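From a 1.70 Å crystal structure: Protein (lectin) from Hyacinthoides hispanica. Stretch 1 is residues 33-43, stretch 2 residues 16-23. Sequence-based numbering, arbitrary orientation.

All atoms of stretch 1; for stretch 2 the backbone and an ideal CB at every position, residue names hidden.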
# COMPACT_ATOMS: atom_id res chain seq x y z
N ARG A 33 -1.95 -8.57 13.03
CA ARG A 33 -3.32 -8.26 12.64
C ARG A 33 -4.08 -8.04 13.91
O ARG A 33 -4.02 -8.80 14.88
CB ARG A 33 -4.00 -9.47 11.92
CG ARG A 33 -3.50 -9.65 10.49
CD ARG A 33 -4.30 -10.90 9.92
NE ARG A 33 -3.82 -12.08 10.70
CZ ARG A 33 -4.50 -13.18 11.03
NH1 ARG A 33 -5.77 -13.27 10.62
NH2 ARG A 33 -3.96 -14.18 11.76
N PHE A 34 -4.92 -7.00 13.92
CA PHE A 34 -5.74 -6.74 15.12
C PHE A 34 -7.14 -6.88 14.56
O PHE A 34 -7.63 -6.07 13.77
CB PHE A 34 -5.59 -5.27 15.55
CG PHE A 34 -6.19 -4.86 16.87
CD1 PHE A 34 -5.88 -5.56 18.06
CD2 PHE A 34 -7.06 -3.80 16.89
CE1 PHE A 34 -6.44 -5.09 19.21
CE2 PHE A 34 -7.65 -3.35 18.09
CZ PHE A 34 -7.32 -4.01 19.23
N ILE A 35 -7.85 -8.02 14.88
CA ILE A 35 -9.06 -8.36 14.16
C ILE A 35 -10.30 -8.54 15.09
O ILE A 35 -10.16 -9.06 16.14
CB ILE A 35 -8.82 -9.68 13.38
CG1 ILE A 35 -10.07 -10.19 12.66
CG2 ILE A 35 -8.14 -10.74 14.26
CD1 ILE A 35 -9.63 -11.14 11.54
N MET A 36 -11.39 -7.98 14.55
CA MET A 36 -12.70 -8.18 15.24
C MET A 36 -13.27 -9.49 14.70
O MET A 36 -13.71 -9.47 13.55
CB MET A 36 -13.58 -6.97 14.97
CG MET A 36 -15.02 -7.04 15.59
SD MET A 36 -15.05 -6.77 17.36
CE MET A 36 -14.93 -8.48 17.98
N GLN A 37 -13.15 -10.56 15.47
CA GLN A 37 -13.60 -11.84 14.92
C GLN A 37 -15.15 -12.03 15.02
O GLN A 37 -15.86 -11.33 15.78
CB GLN A 37 -12.99 -12.99 15.75
CG GLN A 37 -11.44 -12.89 15.59
CD GLN A 37 -10.70 -14.04 16.20
OE1 GLN A 37 -9.50 -14.31 15.93
NE2 GLN A 37 -11.29 -14.82 17.14
N THR A 38 -15.51 -12.97 14.16
CA THR A 38 -16.97 -13.32 14.08
C THR A 38 -17.50 -13.83 15.41
O THR A 38 -18.64 -13.60 15.82
CB THR A 38 -17.23 -14.46 13.07
OG1 THR A 38 -16.82 -13.98 11.77
CG2 THR A 38 -18.72 -14.69 12.82
N ASP A 39 -16.64 -14.40 16.22
CA ASP A 39 -17.03 -14.87 17.56
C ASP A 39 -17.01 -13.91 18.68
O ASP A 39 -17.21 -14.12 19.90
CB ASP A 39 -16.18 -16.14 17.97
CG ASP A 39 -14.76 -15.85 18.37
OD1 ASP A 39 -14.32 -14.65 18.24
OD2 ASP A 39 -13.93 -16.65 18.87
N CYS A 40 -16.88 -12.57 18.31
CA CYS A 40 -16.92 -11.47 19.21
C CYS A 40 -15.61 -11.25 20.00
O CYS A 40 -15.64 -10.44 20.92
CB CYS A 40 -18.08 -11.50 20.22
SG CYS A 40 -18.72 -9.91 20.73
N ASN A 41 -14.52 -11.97 19.75
CA ASN A 41 -13.27 -11.76 20.42
C ASN A 41 -12.43 -10.74 19.53
O ASN A 41 -12.45 -10.98 18.35
CB ASN A 41 -12.43 -13.08 20.41
CG ASN A 41 -11.55 -13.12 21.62
OD1 ASN A 41 -10.74 -14.14 21.88
ND2 ASN A 41 -11.47 -12.24 22.54
N LEU A 42 -11.88 -9.77 20.19
CA LEU A 42 -11.01 -8.82 19.38
C LEU A 42 -9.59 -9.20 19.76
O LEU A 42 -9.24 -9.21 20.96
CB LEU A 42 -11.40 -7.43 19.92
CG LEU A 42 -10.44 -6.27 19.39
CD1 LEU A 42 -10.49 -6.12 17.90
CD2 LEU A 42 -10.87 -5.04 20.13
N VAL A 43 -8.83 -9.59 18.73
CA VAL A 43 -7.58 -10.32 18.98
C VAL A 43 -6.39 -9.67 18.24
O VAL A 43 -6.60 -9.35 17.07
CB VAL A 43 -7.65 -11.81 18.48
CG1 VAL A 43 -6.42 -12.57 18.92
CG2 VAL A 43 -9.01 -12.39 19.09
N UNK A 16 -14.90 2.19 12.55
CA UNK A 16 -15.55 0.99 13.25
C UNK A 16 -14.82 -0.13 12.58
O UNK A 16 -14.44 -0.16 11.39
CB UNK A 16 -17.07 0.88 13.09
N UNK A 17 -14.51 -1.20 13.41
CA UNK A 17 -14.09 -2.47 12.82
C UNK A 17 -15.27 -3.48 12.97
O UNK A 17 -15.56 -3.75 14.13
CB UNK A 17 -12.82 -2.99 13.49
N UNK A 18 -15.84 -3.75 11.85
CA UNK A 18 -16.96 -4.73 11.90
C UNK A 18 -16.26 -6.07 11.90
O UNK A 18 -15.11 -6.35 11.72
CB UNK A 18 -17.94 -4.59 10.74
N UNK A 19 -17.15 -7.12 12.20
CA UNK A 19 -16.65 -8.47 12.24
C UNK A 19 -15.93 -8.92 11.00
O UNK A 19 -16.36 -8.61 9.84
CB UNK A 19 -17.81 -9.43 12.51
N UNK A 20 -14.81 -9.58 11.09
CA UNK A 20 -13.88 -10.02 10.12
C UNK A 20 -12.89 -8.92 9.66
O UNK A 20 -12.03 -9.28 8.89
CB UNK A 20 -14.66 -10.57 8.92
N UNK A 21 -13.23 -7.68 10.03
CA UNK A 21 -12.25 -6.64 9.58
C UNK A 21 -11.05 -6.55 10.55
O UNK A 21 -11.19 -6.82 11.76
CB UNK A 21 -12.93 -5.27 9.48
N UNK A 22 -10.01 -5.87 9.97
CA UNK A 22 -8.79 -5.89 10.87
C UNK A 22 -7.94 -4.67 10.54
O UNK A 22 -8.10 -4.06 9.45
CB UNK A 22 -7.97 -7.17 10.69
N UNK A 23 -7.06 -4.35 11.44
CA UNK A 23 -5.86 -3.54 11.09
C UNK A 23 -4.77 -4.52 10.81
O UNK A 23 -4.70 -5.60 11.41
CB UNK A 23 -5.45 -2.56 12.20

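Position 16 has no atom of stretch 1 within 5.5 Å of its ideal CB, and its extended backbone (phi/psi -151/142) suits many residues. It is Ile-16, whose side chain stays out of reach.

At position 17 the CA-to-CB bond points toward stretch 1, and the ideal CB lies 4.3 Å from CB of Met-36. Phe-34, Met-36 and Leu-42 offer apolar surface but no side-chain donor or charge, so leucine, isoleucine, valine or methionine would suit. The residue is Leu-17. Its CB packs 4.2 Å from CB of Met-36, while its CD1 comes within 4.5 Å of both Phe-34 CD2 and Leu-42 CD1, bridging the two strands of stretch 1.

Position 18 points away and leaves the choice wide. His-18 opens a type II turn, its carbonyl accepting the backbone bond from the amide of 21.

Position 19, at phi/psi -54/136, has the conformation expected for the second residue of that turn, compatible with proline and many others. Its CB runs sideways over the backbone of stretch 1, 4.2 Å from O of Met-36 and 4.3 Å from CA of Thr-38, which favors a small side chain without demanding one. Ala-19 fits closely, and its CA makes a CA-H...O contact of 3.4 Å with Met-36 O.

Position 20 has a positive phi (81/-13), where glycine is most at ease and asparagine is common. Its CB points away, so the contact rests largely on the backbone: N donates to Met-36 O at 2.7 Å. The deposited residue is nevertheless the beta-branched Thr-20. Its CG2 lies 3.8 Å from Thr-38 OG1, and its OG1 donates to O of Ala-19 over a very short 2.4 Å.

Position 21 also points away, and its contribution to stretch 1 is its carbonyl, which accepts from Met-36 N at 3.0 Å. A polar residue would suit. Glu-21 turns its carboxylate back across the turn, where OE1 accepts from N of His-18 at 2.8 Å.

Position 22 forms a non-hydrogen-bonded antiparallel pair with Ile-35, on the same face of the sheet. The ideal CB is 3.8 Å from Ile-35 CB and a tight 3.3 Å from Phe-34 O; serine, threonine or valine are all plausible. Ser-22 places its CB against Ile-35.

Position 23 pairs with Phe-34 through two hydrogen bonds, N to Phe-34 O at 3.0 Å and O from Phe-34 N at 2.9 Å. Its CB shares the face of Phe-34, calling for an apolar side chain. Leu-23 supplies it, with its CB 4.1 Å from Phe-34 CB and CD1 meeting the ring obliquely.

Stretch 2, residues 16-23: ILHATESL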
# COMPACT_ATOMS: atom_id res chain seq x y z
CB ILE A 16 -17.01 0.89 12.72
CG1 ILE A 16 -17.87 2.07 13.23
CG2 ILE A 16 -17.51 -0.48 13.29
CD1 ILE A 16 -19.37 1.90 12.85
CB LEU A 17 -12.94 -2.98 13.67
CG LEU A 17 -11.51 -2.62 13.41
CD1 LEU A 17 -10.63 -3.63 14.19
CD2 LEU A 17 -11.12 -2.63 11.94
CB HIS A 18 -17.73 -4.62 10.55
CG HIS A 18 -18.43 -3.31 10.42
ND1 HIS A 18 -19.58 -3.00 11.11
CD2 HIS A 18 -18.11 -2.20 9.70
CE1 HIS A 18 -19.97 -1.77 10.84
NE2 HIS A 18 -19.10 -1.28 9.97
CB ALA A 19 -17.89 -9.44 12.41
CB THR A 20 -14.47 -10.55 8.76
OG1 THR A 20 -15.16 -9.60 8.01
CG2 THR A 20 -15.52 -11.57 9.19
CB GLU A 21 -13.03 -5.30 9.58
CG GLU A 21 -14.08 -5.34 8.45
CD GLU A 21 -14.87 -4.04 8.39
OE1 GLU A 21 -14.96 -3.19 9.25
OE2 GLU A 21 -15.48 -3.84 7.26
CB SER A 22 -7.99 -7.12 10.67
OG SER A 22 -7.54 -7.22 9.29
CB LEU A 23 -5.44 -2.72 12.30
CG LEU A 23 -6.51 -1.78 12.88
CD1 LEU A 23 -5.96 -0.87 13.96
CD2 LEU A 23 -7.11 -0.88 11.78
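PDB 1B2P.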